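Local coordinates for protein alpha-toxin (Clostridium novyi, PDB 2VK9) that is a large clostridial toxin, present here as its catalytic domain, an alpha/beta domain of the GT-A fold type with many added helices, at residues 130-136 with 234-240; 244-249 with 269-274; 255-260 with 458-462; 387-391 with 508-513. All blocks are in the same frame, centred on the assembly; numbering follows the deposited sequence.

Interaction 1 of 4, residues 130-136 with 234-240; sequences RLFYDKN and IGATDIN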
# COMPACT_ATOMS: atom_id res chain seq x y z
N ARG A 130 -9.04 -10.71 -13.06
CA ARG A 130 -9.34 -9.46 -13.73
C ARG A 130 -8.17 -8.52 -13.63
O ARG A 130 -7.41 -8.55 -12.67
CB ARG A 130 -10.57 -8.78 -13.12
CG ARG A 130 -11.92 -9.42 -13.40
CD ARG A 130 -12.95 -8.72 -12.52
NE ARG A 130 -14.22 -9.43 -12.41
CZ ARG A 130 -14.47 -10.42 -11.55
NH1 ARG A 130 -13.54 -10.86 -10.71
NH2 ARG A 130 -15.67 -10.97 -11.53
N LEU A 131 -8.04 -7.68 -14.65
CA LEU A 131 -7.03 -6.65 -14.70
C LEU A 131 -7.77 -5.34 -14.91
O LEU A 131 -8.48 -5.16 -15.88
CB LEU A 131 -6.06 -6.95 -15.84
CG LEU A 131 -4.94 -5.99 -16.25
CD1 LEU A 131 -4.21 -5.45 -15.04
CD2 LEU A 131 -3.98 -6.80 -17.06
N PHE A 132 -7.63 -4.44 -13.95
CA PHE A 132 -8.42 -3.24 -13.95
C PHE A 132 -7.61 -2.10 -14.49
O PHE A 132 -6.44 -1.98 -14.17
CB PHE A 132 -8.90 -2.94 -12.53
CG PHE A 132 -9.98 -3.87 -12.06
CD1 PHE A 132 -9.66 -5.00 -11.32
CD2 PHE A 132 -11.31 -3.63 -12.37
CE1 PHE A 132 -10.66 -5.87 -10.89
CE2 PHE A 132 -12.31 -4.49 -11.95
CZ PHE A 132 -11.99 -5.61 -11.21
N TYR A 133 -8.23 -1.29 -15.33
CA TYR A 133 -7.59 -0.10 -15.83
C TYR A 133 -8.62 1.02 -16.01
O TYR A 133 -9.82 0.79 -15.91
CB TYR A 133 -6.88 -0.40 -17.14
CG TYR A 133 -7.74 -0.34 -18.39
CD1 TYR A 133 -8.76 -1.26 -18.60
CD2 TYR A 133 -7.49 0.61 -19.38
CE1 TYR A 133 -9.53 -1.23 -19.75
CE2 TYR A 133 -8.24 0.66 -20.54
CZ TYR A 133 -9.27 -0.27 -20.72
OH TYR A 133 -10.03 -0.22 -21.87
N ASP A 134 -8.13 2.22 -16.25
CA ASP A 134 -8.99 3.37 -16.41
C ASP A 134 -8.87 3.91 -17.83
O ASP A 134 -7.95 4.68 -18.17
CB ASP A 134 -8.64 4.43 -15.37
CG ASP A 134 -9.61 5.58 -15.37
OD1 ASP A 134 -10.30 5.80 -16.38
OD2 ASP A 134 -9.69 6.27 -14.34
N LYS A 135 -9.83 3.48 -18.65
CA LYS A 135 -9.91 3.82 -20.07
C LYS A 135 -9.89 5.33 -20.26
O LYS A 135 -9.35 5.83 -21.25
CB LYS A 135 -11.20 3.24 -20.65
CG LYS A 135 -11.36 3.40 -22.13
CD LYS A 135 -12.75 3.01 -22.57
CE LYS A 135 -12.76 2.75 -24.07
NZ LYS A 135 -14.10 3.00 -24.68
N ASN A 136 -10.48 6.04 -19.31
CA ASN A 136 -10.63 7.48 -19.44
C ASN A 136 -9.40 8.26 -19.05
O ASN A 136 -9.32 9.47 -19.32
CB ASN A 136 -11.85 7.97 -18.65
CG ASN A 136 -13.16 7.71 -19.38
OD1 ASN A 136 -14.21 8.07 -18.89
ND2 ASN A 136 -13.09 7.09 -20.56
N ILE A 234 -5.79 -7.67 -23.94
CA ILE A 234 -5.55 -8.54 -22.78
C ILE A 234 -6.84 -8.80 -22.00
O ILE A 234 -6.87 -9.61 -21.09
CB ILE A 234 -4.47 -7.98 -21.83
CG1 ILE A 234 -4.85 -6.58 -21.36
CG2 ILE A 234 -3.14 -7.95 -22.52
CD1 ILE A 234 -3.80 -5.89 -20.54
N GLY A 235 -7.89 -8.09 -22.40
CA GLY A 235 -9.22 -8.28 -21.83
C GLY A 235 -9.31 -7.61 -20.49
O GLY A 235 -9.88 -8.16 -19.56
N ALA A 236 -8.73 -6.42 -20.39
CA ALA A 236 -8.78 -5.63 -19.17
C ALA A 236 -10.19 -5.11 -18.96
O ALA A 236 -10.91 -4.86 -19.92
CB ALA A 236 -7.82 -4.49 -19.24
N THR A 237 -10.59 -4.97 -17.70
CA THR A 237 -11.89 -4.41 -17.41
C THR A 237 -11.72 -2.93 -17.09
O THR A 237 -10.81 -2.54 -16.36
CB THR A 237 -12.64 -5.19 -16.28
OG1 THR A 237 -12.02 -4.96 -15.03
CG2 THR A 237 -12.60 -6.69 -16.53
N ASP A 238 -12.58 -2.11 -17.67
CA ASP A 238 -12.56 -0.67 -17.44
C ASP A 238 -13.31 -0.35 -16.16
O ASP A 238 -14.42 -0.86 -15.95
CB ASP A 238 -13.22 0.02 -18.63
CG ASP A 238 -13.27 1.53 -18.49
OD1 ASP A 238 -12.47 2.12 -17.72
OD2 ASP A 238 -14.11 2.14 -19.20
N ILE A 239 -12.73 0.50 -15.31
CA ILE A 239 -13.33 0.83 -14.01
C ILE A 239 -14.47 1.84 -14.11
O ILE A 239 -15.39 1.82 -13.29
CB ILE A 239 -12.27 1.25 -12.94
CG1 ILE A 239 -11.48 2.49 -13.37
CG2 ILE A 239 -11.32 0.12 -12.67
CD1 ILE A 239 -11.89 3.76 -12.69
N ASN A 240 -14.43 2.71 -15.12
CA ASN A 240 -15.48 3.70 -15.37
C ASN A 240 -16.86 3.08 -15.57
O ASN A 240 -17.89 3.75 -15.43
CB ASN A 240 -15.16 4.52 -16.63
CG ASN A 240 -13.89 5.30 -16.49
OD1 ASN A 240 -12.84 4.86 -16.92
ND2 ASN A 240 -13.98 6.48 -15.87
O HOH W 1 -9.93 -8.22 -16.73

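Interaction 2 of 4, residues 244-249 with 269-274; sequences ILTNKL and ILRIAI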
# COMPACT_ATOMS: atom_id res chain seq x y z
N ILE A 244 -17.17 0.80 -8.91
CA ILE A 244 -16.11 0.40 -8.02
C ILE A 244 -15.79 1.58 -7.12
O ILE A 244 -15.81 1.44 -5.90
CB ILE A 244 -14.89 -0.09 -8.79
CG1 ILE A 244 -15.21 -1.41 -9.49
CG2 ILE A 244 -13.71 -0.30 -7.85
CD1 ILE A 244 -14.24 -1.78 -10.58
N LEU A 245 -15.50 2.73 -7.73
CA LEU A 245 -15.16 3.94 -6.99
C LEU A 245 -16.39 4.78 -6.73
O LEU A 245 -17.13 5.14 -7.65
CB LEU A 245 -14.12 4.76 -7.74
CG LEU A 245 -12.70 4.22 -7.72
CD1 LEU A 245 -11.89 4.90 -8.77
CD2 LEU A 245 -12.07 4.37 -6.34
N THR A 246 -16.59 5.12 -5.45
CA THR A 246 -17.76 5.88 -5.03
C THR A 246 -17.44 6.87 -3.91
O THR A 246 -16.56 6.64 -3.08
CB THR A 246 -18.90 4.92 -4.59
OG1 THR A 246 -20.16 5.58 -4.74
CG2 THR A 246 -18.70 4.42 -3.13
N ASN A 247 -18.18 7.98 -3.90
CA ASN A 247 -18.13 8.94 -2.81
C ASN A 247 -16.72 9.43 -2.51
O ASN A 247 -16.04 9.97 -3.42
CB ASN A 247 -18.77 8.35 -1.54
CG ASN A 247 -20.22 7.93 -1.76
OD1 ASN A 247 -21.03 8.71 -2.27
ND2 ASN A 247 -20.55 6.70 -1.36
N LYS A 248 -16.29 9.21 -1.26
CA LYS A 248 -15.01 9.71 -0.76
C LYS A 248 -13.82 9.13 -1.52
O LYS A 248 -12.96 9.88 -2.00
CB LYS A 248 -14.87 9.45 0.74
CG LYS A 248 -15.70 10.39 1.59
CD LYS A 248 -15.31 10.30 3.07
CE LYS A 248 -16.16 11.22 3.94
NZ LYS A 248 -17.59 10.78 3.95
N LEU A 249 -13.78 7.80 -1.65
CA LEU A 249 -12.68 7.15 -2.36
C LEU A 249 -12.57 7.65 -3.79
O LEU A 249 -11.47 7.89 -4.28
CB LEU A 249 -12.83 5.63 -2.35
CG LEU A 249 -12.81 4.91 -1.00
CD1 LEU A 249 -12.66 3.41 -1.25
CD2 LEU A 249 -11.68 5.40 -0.09
N ILE A 269 -5.58 3.55 -3.71
CA ILE A 269 -6.99 3.79 -3.45
C ILE A 269 -7.84 2.73 -4.16
O ILE A 269 -8.66 2.04 -3.53
CB ILE A 269 -7.37 5.24 -3.82
CG1 ILE A 269 -6.50 6.20 -3.02
CG2 ILE A 269 -8.86 5.51 -3.59
CD1 ILE A 269 -6.55 7.60 -3.50
N LEU A 270 -7.61 2.57 -5.46
CA LEU A 270 -8.42 1.68 -6.28
C LEU A 270 -8.41 0.25 -5.74
O LEU A 270 -9.45 -0.40 -5.66
CB LEU A 270 -7.96 1.76 -7.74
CG LEU A 270 -8.77 1.08 -8.84
CD1 LEU A 270 -10.23 1.49 -8.78
CD2 LEU A 270 -8.18 1.41 -10.20
N ARG A 271 -7.23 -0.20 -5.34
CA ARG A 271 -7.00 -1.47 -4.65
C ARG A 271 -8.07 -1.78 -3.61
O ARG A 271 -8.65 -2.87 -3.56
CB ARG A 271 -5.70 -1.30 -3.91
CG ARG A 271 -4.90 -2.52 -3.61
CD ARG A 271 -3.50 -2.06 -3.23
NE ARG A 271 -2.97 -1.23 -4.30
CZ ARG A 271 -1.70 -1.23 -4.70
NH1 ARG A 271 -0.79 -2.01 -4.12
NH2 ARG A 271 -1.36 -0.43 -5.70
N ILE A 272 -8.30 -0.79 -2.76
CA ILE A 272 -9.17 -0.92 -1.61
C ILE A 272 -10.61 -1.04 -2.07
O ILE A 272 -11.34 -1.92 -1.61
CB ILE A 272 -8.95 0.26 -0.65
CG1 ILE A 272 -7.55 0.16 -0.03
CG2 ILE A 272 -9.99 0.26 0.45
CD1 ILE A 272 -7.15 1.37 0.80
N ALA A 273 -11.01 -0.18 -3.00
CA ALA A 273 -12.34 -0.23 -3.57
C ALA A 273 -12.60 -1.58 -4.27
O ALA A 273 -13.68 -2.14 -4.12
CB ALA A 273 -12.57 0.95 -4.51
N ILE A 274 -11.61 -2.10 -5.00
CA ILE A 274 -11.76 -3.39 -5.67
C ILE A 274 -12.09 -4.47 -4.64
O ILE A 274 -13.08 -5.20 -4.78
CB ILE A 274 -10.49 -3.83 -6.46
CG1 ILE A 274 -10.15 -2.84 -7.58
CG2 ILE A 274 -10.66 -5.24 -7.01
CD1 ILE A 274 -11.08 -2.88 -8.75

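Interaction 3 of 4, residues 255-260 with 458-462; sequences QELIQT and GYLSS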
# COMPACT_ATOMS: atom_id res chain seq x y z
N GLN A 255 -8.05 13.05 -7.11
CA GLN A 255 -7.08 13.91 -6.47
C GLN A 255 -5.66 13.43 -6.77
O GLN A 255 -4.77 14.22 -7.10
CB GLN A 255 -7.33 13.93 -4.97
CG GLN A 255 -6.37 14.81 -4.19
CD GLN A 255 -6.63 14.77 -2.71
OE1 GLN A 255 -7.76 14.95 -2.26
NE2 GLN A 255 -5.57 14.54 -1.93
N GLU A 256 -5.44 12.13 -6.65
CA GLU A 256 -4.14 11.57 -6.96
C GLU A 256 -3.85 11.63 -8.46
O GLU A 256 -2.70 11.77 -8.87
CB GLU A 256 -4.04 10.14 -6.44
CG GLU A 256 -4.20 10.04 -4.92
CD GLU A 256 -3.22 10.91 -4.15
OE1 GLU A 256 -2.01 10.92 -4.47
OE2 GLU A 256 -3.66 11.59 -3.20
N LEU A 257 -4.89 11.54 -9.27
CA LEU A 257 -4.76 11.53 -10.72
C LEU A 257 -4.41 12.92 -11.25
O LEU A 257 -3.54 13.07 -12.10
CB LEU A 257 -6.07 11.05 -11.32
CG LEU A 257 -6.05 9.88 -12.30
CD1 LEU A 257 -5.38 8.67 -11.69
CD2 LEU A 257 -7.46 9.53 -12.70
N ILE A 258 -5.07 13.94 -10.71
CA ILE A 258 -5.00 15.28 -11.26
C ILE A 258 -4.09 16.23 -10.47
O ILE A 258 -3.14 16.80 -11.02
CB ILE A 258 -6.43 15.87 -11.44
CG1 ILE A 258 -7.16 15.14 -12.58
CG2 ILE A 258 -6.42 17.38 -11.68
CD1 ILE A 258 -6.40 15.09 -13.92
N GLN A 259 -4.37 16.39 -9.18
CA GLN A 259 -3.64 17.33 -8.33
C GLN A 259 -2.20 16.89 -8.04
O GLN A 259 -1.30 17.72 -8.01
CB GLN A 259 -4.43 17.59 -7.03
CG GLN A 259 -3.71 18.41 -5.96
CD GLN A 259 -4.54 18.56 -4.69
OE1 GLN A 259 -5.52 19.34 -4.65
NE2 GLN A 259 -4.17 17.82 -3.64
N THR A 260 -1.97 15.59 -7.82
CA THR A 260 -0.63 15.13 -7.48
C THR A 260 0.01 14.24 -8.52
O THR A 260 1.19 13.94 -8.43
CB THR A 260 -0.57 14.38 -6.13
OG1 THR A 260 -1.18 13.09 -6.26
CG2 THR A 260 -1.26 15.17 -5.05
N GLY A 458 4.92 18.25 3.06
CA GLY A 458 5.64 17.72 1.90
C GLY A 458 4.81 16.83 0.99
O GLY A 458 5.36 16.10 0.17
N TYR A 459 3.48 16.90 1.11
CA TYR A 459 2.59 16.08 0.28
C TYR A 459 2.67 16.41 -1.22
O TYR A 459 3.00 15.54 -2.02
CB TYR A 459 1.15 16.18 0.80
CG TYR A 459 0.09 15.51 -0.05
CD1 TYR A 459 -0.01 14.11 -0.13
CD2 TYR A 459 -0.82 16.28 -0.76
CE1 TYR A 459 -1.00 13.50 -0.93
CE2 TYR A 459 -1.81 15.69 -1.55
CZ TYR A 459 -1.89 14.30 -1.63
OH TYR A 459 -2.88 13.74 -2.42
N LEU A 460 2.39 17.66 -1.58
CA LEU A 460 2.39 18.10 -2.98
C LEU A 460 3.70 17.85 -3.69
O LEU A 460 3.72 17.69 -4.90
CB LEU A 460 2.07 19.58 -3.11
CG LEU A 460 0.63 20.07 -3.03
CD1 LEU A 460 0.60 21.47 -3.60
CD2 LEU A 460 -0.33 19.18 -3.79
N SER A 461 4.79 17.83 -2.93
CA SER A 461 6.13 17.72 -3.52
C SER A 461 6.57 16.28 -3.76
O SER A 461 7.57 16.05 -4.44
CB SER A 461 7.16 18.43 -2.64
OG SER A 461 7.17 17.92 -1.32
N SER A 462 5.81 15.32 -3.22
CA SER A 462 6.19 13.91 -3.28
C SER A 462 6.22 13.42 -4.72
O SER A 462 5.26 13.62 -5.47
CB SER A 462 5.25 13.04 -2.45
OG SER A 462 5.67 11.69 -2.44

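Interaction 4 of 4, residues 387-391 with 508-513; sequences AFIIS and ASNNLY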
# COMPACT_ATOMS: atom_id res chain seq x y z
N ALA A 387 1.27 -4.85 -1.63
CA ALA A 387 1.42 -5.46 -2.96
C ALA A 387 0.63 -6.75 -3.13
O ALA A 387 0.38 -7.18 -4.26
CB ALA A 387 2.88 -5.70 -3.24
N PHE A 388 0.27 -7.37 -2.01
CA PHE A 388 -0.50 -8.62 -2.01
C PHE A 388 -1.44 -8.60 -0.81
O PHE A 388 -0.99 -8.59 0.34
CB PHE A 388 0.45 -9.81 -1.93
CG PHE A 388 -0.20 -11.14 -2.19
CD1 PHE A 388 -0.34 -11.63 -3.48
CD2 PHE A 388 -0.62 -11.93 -1.14
CE1 PHE A 388 -0.92 -12.88 -3.73
CE2 PHE A 388 -1.20 -13.18 -1.38
CZ PHE A 388 -1.34 -13.64 -2.67
N ILE A 389 -2.74 -8.56 -1.09
CA ILE A 389 -3.77 -8.43 -0.07
C ILE A 389 -4.85 -9.47 -0.29
O ILE A 389 -5.35 -9.63 -1.40
CB ILE A 389 -4.47 -7.06 -0.16
CG1 ILE A 389 -3.45 -5.91 -0.25
CG2 ILE A 389 -5.41 -6.85 1.02
CD1 ILE A 389 -4.09 -4.59 -0.69
N ILE A 390 -5.21 -10.19 0.77
CA ILE A 390 -6.32 -11.13 0.69
C ILE A 390 -7.37 -10.72 1.69
O ILE A 390 -7.06 -10.57 2.87
CB ILE A 390 -5.89 -12.57 0.98
CG1 ILE A 390 -4.81 -13.02 0.00
CG2 ILE A 390 -7.09 -13.49 0.91
CD1 ILE A 390 -4.07 -14.25 0.45
N SER A 391 -8.60 -10.53 1.23
CA SER A 391 -9.71 -10.17 2.10
C SER A 391 -11.02 -10.43 1.41
O SER A 391 -11.14 -10.18 0.22
CB SER A 391 -9.64 -8.68 2.43
OG SER A 391 -10.85 -8.23 3.04
N ALA A 508 0.22 -12.87 5.04
CA ALA A 508 -0.09 -13.81 3.96
C ALA A 508 1.14 -14.66 3.75
O ALA A 508 2.24 -14.13 3.58
CB ALA A 508 -0.43 -13.07 2.68
N SER A 509 0.93 -15.98 3.74
CA SER A 509 2.01 -16.95 3.57
C SER A 509 2.89 -16.74 2.33
O SER A 509 2.45 -16.18 1.32
CB SER A 509 1.41 -18.35 3.52
OG SER A 509 2.45 -19.30 3.36
N ASN A 510 4.14 -17.20 2.41
CA ASN A 510 5.10 -17.10 1.29
C ASN A 510 4.83 -18.02 0.11
O ASN A 510 5.29 -17.76 -1.00
CB ASN A 510 6.53 -17.28 1.79
CG ASN A 510 7.17 -15.96 2.18
OD1 ASN A 510 6.86 -14.91 1.58
ND2 ASN A 510 8.05 -15.99 3.18
N ASN A 511 4.08 -19.08 0.34
CA ASN A 511 3.68 -19.98 -0.72
C ASN A 511 2.67 -19.36 -1.68
O ASN A 511 2.40 -19.90 -2.74
CB ASN A 511 3.08 -21.25 -0.11
CG ASN A 511 4.03 -21.95 0.82
OD1 ASN A 511 5.24 -21.97 0.59
ND2 ASN A 511 3.50 -22.53 1.89
N LEU A 512 2.10 -18.22 -1.29
CA LEU A 512 1.02 -17.58 -2.01
C LEU A 512 1.51 -16.62 -3.09
O LEU A 512 0.77 -16.31 -4.02
CB LEU A 512 0.12 -16.83 -1.02
CG LEU A 512 -1.24 -17.38 -0.55
CD1 LEU A 512 -1.42 -18.89 -0.71
CD2 LEU A 512 -1.47 -16.95 0.89
N TYR A 513 2.75 -16.16 -2.99
CA TYR A 513 3.30 -15.24 -3.97
C TYR A 513 4.82 -15.33 -4.00
O TYR A 513 5.45 -15.67 -3.00
CB TYR A 513 2.87 -13.79 -3.68
CG TYR A 513 3.51 -13.26 -2.42
CD1 TYR A 513 2.95 -13.54 -1.17
CD2 TYR A 513 4.69 -12.51 -2.47
CE1 TYR A 513 3.54 -13.08 -0.01
CE2 TYR A 513 5.28 -12.05 -1.30
CZ TYR A 513 4.70 -12.33 -0.08
OH TYR A 513 5.26 -11.89 1.09

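Interaction 1 of 4, residues 130-136 with 234-240
F132 and T237 pair in parallel at one edge of the central mixed sheet of this GT-A type domain, where strand 128-133 meets the short outermost strand 237-238. Y133 and D238 make the next bridge. Three backbone bonds set the register. T237 N gives to L131 O at 2.8 Å, Y133 N to T237 O at 3.0 Å, and I239 N to Y133 O at 3.0 Å. Ahead of this ladder a water accepts from L131 N and donates to G235 O. G235 has positive phi and ends helix 217-234 in a Schellman motif.

The side chains of F132 and T237 share one face of the sheet. T237 OG1 sits beside the CD2 and CE2 atoms of the F132 ring, and I239 CG2 reaches F132 CD2 at 3.8 Å. Y133 lies on the other face. Its first torsion (chi1 84°) sets CG between the two backbone arms, N and C, and brings CD1 to 3.4 Å from A236 CB. Its OH bonds to N228 of helix 217-234. L131 CD2 meets I234 CD1 at 3.6 Å.

Beyond the strand, K135 N gives to D238 OD1 at 3.1 Å, with an N-H...O angle of 161°. The N-H comes from above the carboxylate, 55° out of its plane. N136 N gives to D134 OD1 in an Asx turn, and D134 OD2 bonds to Y253 OH. D134 OD1 and D238 OD1 are only 4.5 Å apart. Each accepts from a backbone N-H, which probably eases the nearness of two like charges.

Interaction 2 of 4, residues 244-249 with 269-274
I244 and A273 bring the two backbones to 5.9 Å between CA atoms, and L249 and I269 to 6.7 Å. The register therefore runs in opposite senses along the two segments. Segment 244-249 is a loop that turns into the start of helix 247-259. Segment 269-274 is regular helix within 263-278.

All the side-chain contacts are apolar. The methyl of A273 is central to them. I244 CG2 lies 3.7 Å from A273 CB, L245 CD2 lies 3.9 Å from A273 CB, and L249 CD1 lies 4.1 Å from A273 CB. The small side chain lets three larger ones gather on one spot of the helix. I244 CG2 also meets I274 CD1 at 3.8 Å. The I274 side chain starts out away from the loop, but the bend at chi2 (-72°) turns CD1 back to I244. L245 and L270 cross at about a right angle, with their CD1 atoms 3.8 Å apart. At the other end, I269 CG2 sits 4.2 Å from L249 CB and also lies near the L249 backbone O.

Around the contact, I244 and I274 both touch F132 of strand 128-133. L249, I269 and I272 touch helix 396-422. Helices 247-259 and 263-278 follow each other in the chain with a short link and form an alpha-helical hairpin. Here L249 packs across its open end, and the loop that leads into the first helix adds I244 and L245.

Interaction 3 of 4, residues 255-260 with 458-462
Q255 sends its side-chain amide to the phenol of Y459. Its chain is extended, and NE2 gives to Y459 OH at 2.8 Å. The hydroxyl lies 7° out of the amide plane, while the amide stands almost upright to the ring, with planes 86° apart. Q255 OE1 bonds to N413.

E256 accepts from the same hydroxyl. Its chain bends at chi2 (-55°), and OE2 comes to the edge of the Y459 ring, near the ring plane. The modelled distance from Y459 OH to E256 OE2 is 2.4 Å, a doubtful value at this resolution. OE2 also bonds to Y409 OH of helix 396-422.

Q259 crosses the tyrosine at about a right angle. Its NE2 lies at the ring edge, 3.8 Å from Y459 CE2, and its CG is 4.1 Å from L460 CD2. Q259 OE1 bonds to Q417.

T260 follows a wider pi-type turn, in which T260 N gives to Q255 O at 3.2 Å. Its CG2 lies 3.6 Å from Y459 CE2. Its OG1 gives to E256 OE1 at 2.9 Å, from above the carboxylate plane.

Y459 starts a type I beta turn, closed by a backbone bond from S462 N to Y459 O. The turn presents Y459 and L460 to the end of helix 247-259.

As modelled, the Y459 hydroxyl accepts from Q255 and donates to E256, which would help to fix its rotation, though the exact length of the second bond is uncertain. The E256 carboxylate bonds to three hydroxyls, those of Y459, Y409 and T260. These bonds probably stabilise its negative charge in the interior.

Interaction 4 of 4, residues 387-391 with 508-513
F388 and Y513 make the aromatic part of this contact. Their ring centroids are 5.0 Å apart and the planes lie at 32°, an oblique pairing. Y513 CB sits over one face of the F388 ring in a CH-pi contact, 4.1 Å from the ring centroid and 21° off the normal. The first torsion of Y513 (chi1 68°) folds its own ring back, so that Y513 CD1 lies above the same face, toward the rim.

Aliphatic contacts finish the surround. A508 CB lies at the edge of the F388 ring, 4.0 Å from F388 CD2. L512 CB is 3.9 Å from F388 CZ at the far end of the ring. I390 lies two residues on and also faces the loop. Its CD1 meets L512 CD2 at 3.8 Å, the two side chains crossing at about a right angle.

One polar atom comes near the ring, L512 O, 3.7 Å from F388 CZ.

The contact joins strand 382-391 of the central sheet to the loop between helices 500-503 and 518-523. F388 and I390 also touch V281 of strand 280-283, and A508 and Y513 touch strand 371-376. I389 points away from the loop and packs on helix 263-278.

In the fold
Interactions 1 and 2 touch directly, with centres about 14 Å apart. F132 CE2 lies 3.6 Å from I244 CD1, and F132 CD1 lies 3.6 Å from I274 CD1, so strand 128-133 packs on helix 263-278 and on the loop that leads into helix 247-259. Interactions 2 and 3 both use helix 247-259, and I269 CD1 meets E256 CG at 3.7 Å. Interaction 4 reaches the same sheet as interaction 1, but their nearest atoms are about 11 Å apart. It is linked to interaction 2 through helix 263-278, where R271 CD lies 3.6 Å from I389 CD1. Interactions 3 and 4 do not touch, and their centres are about 29 Å apart.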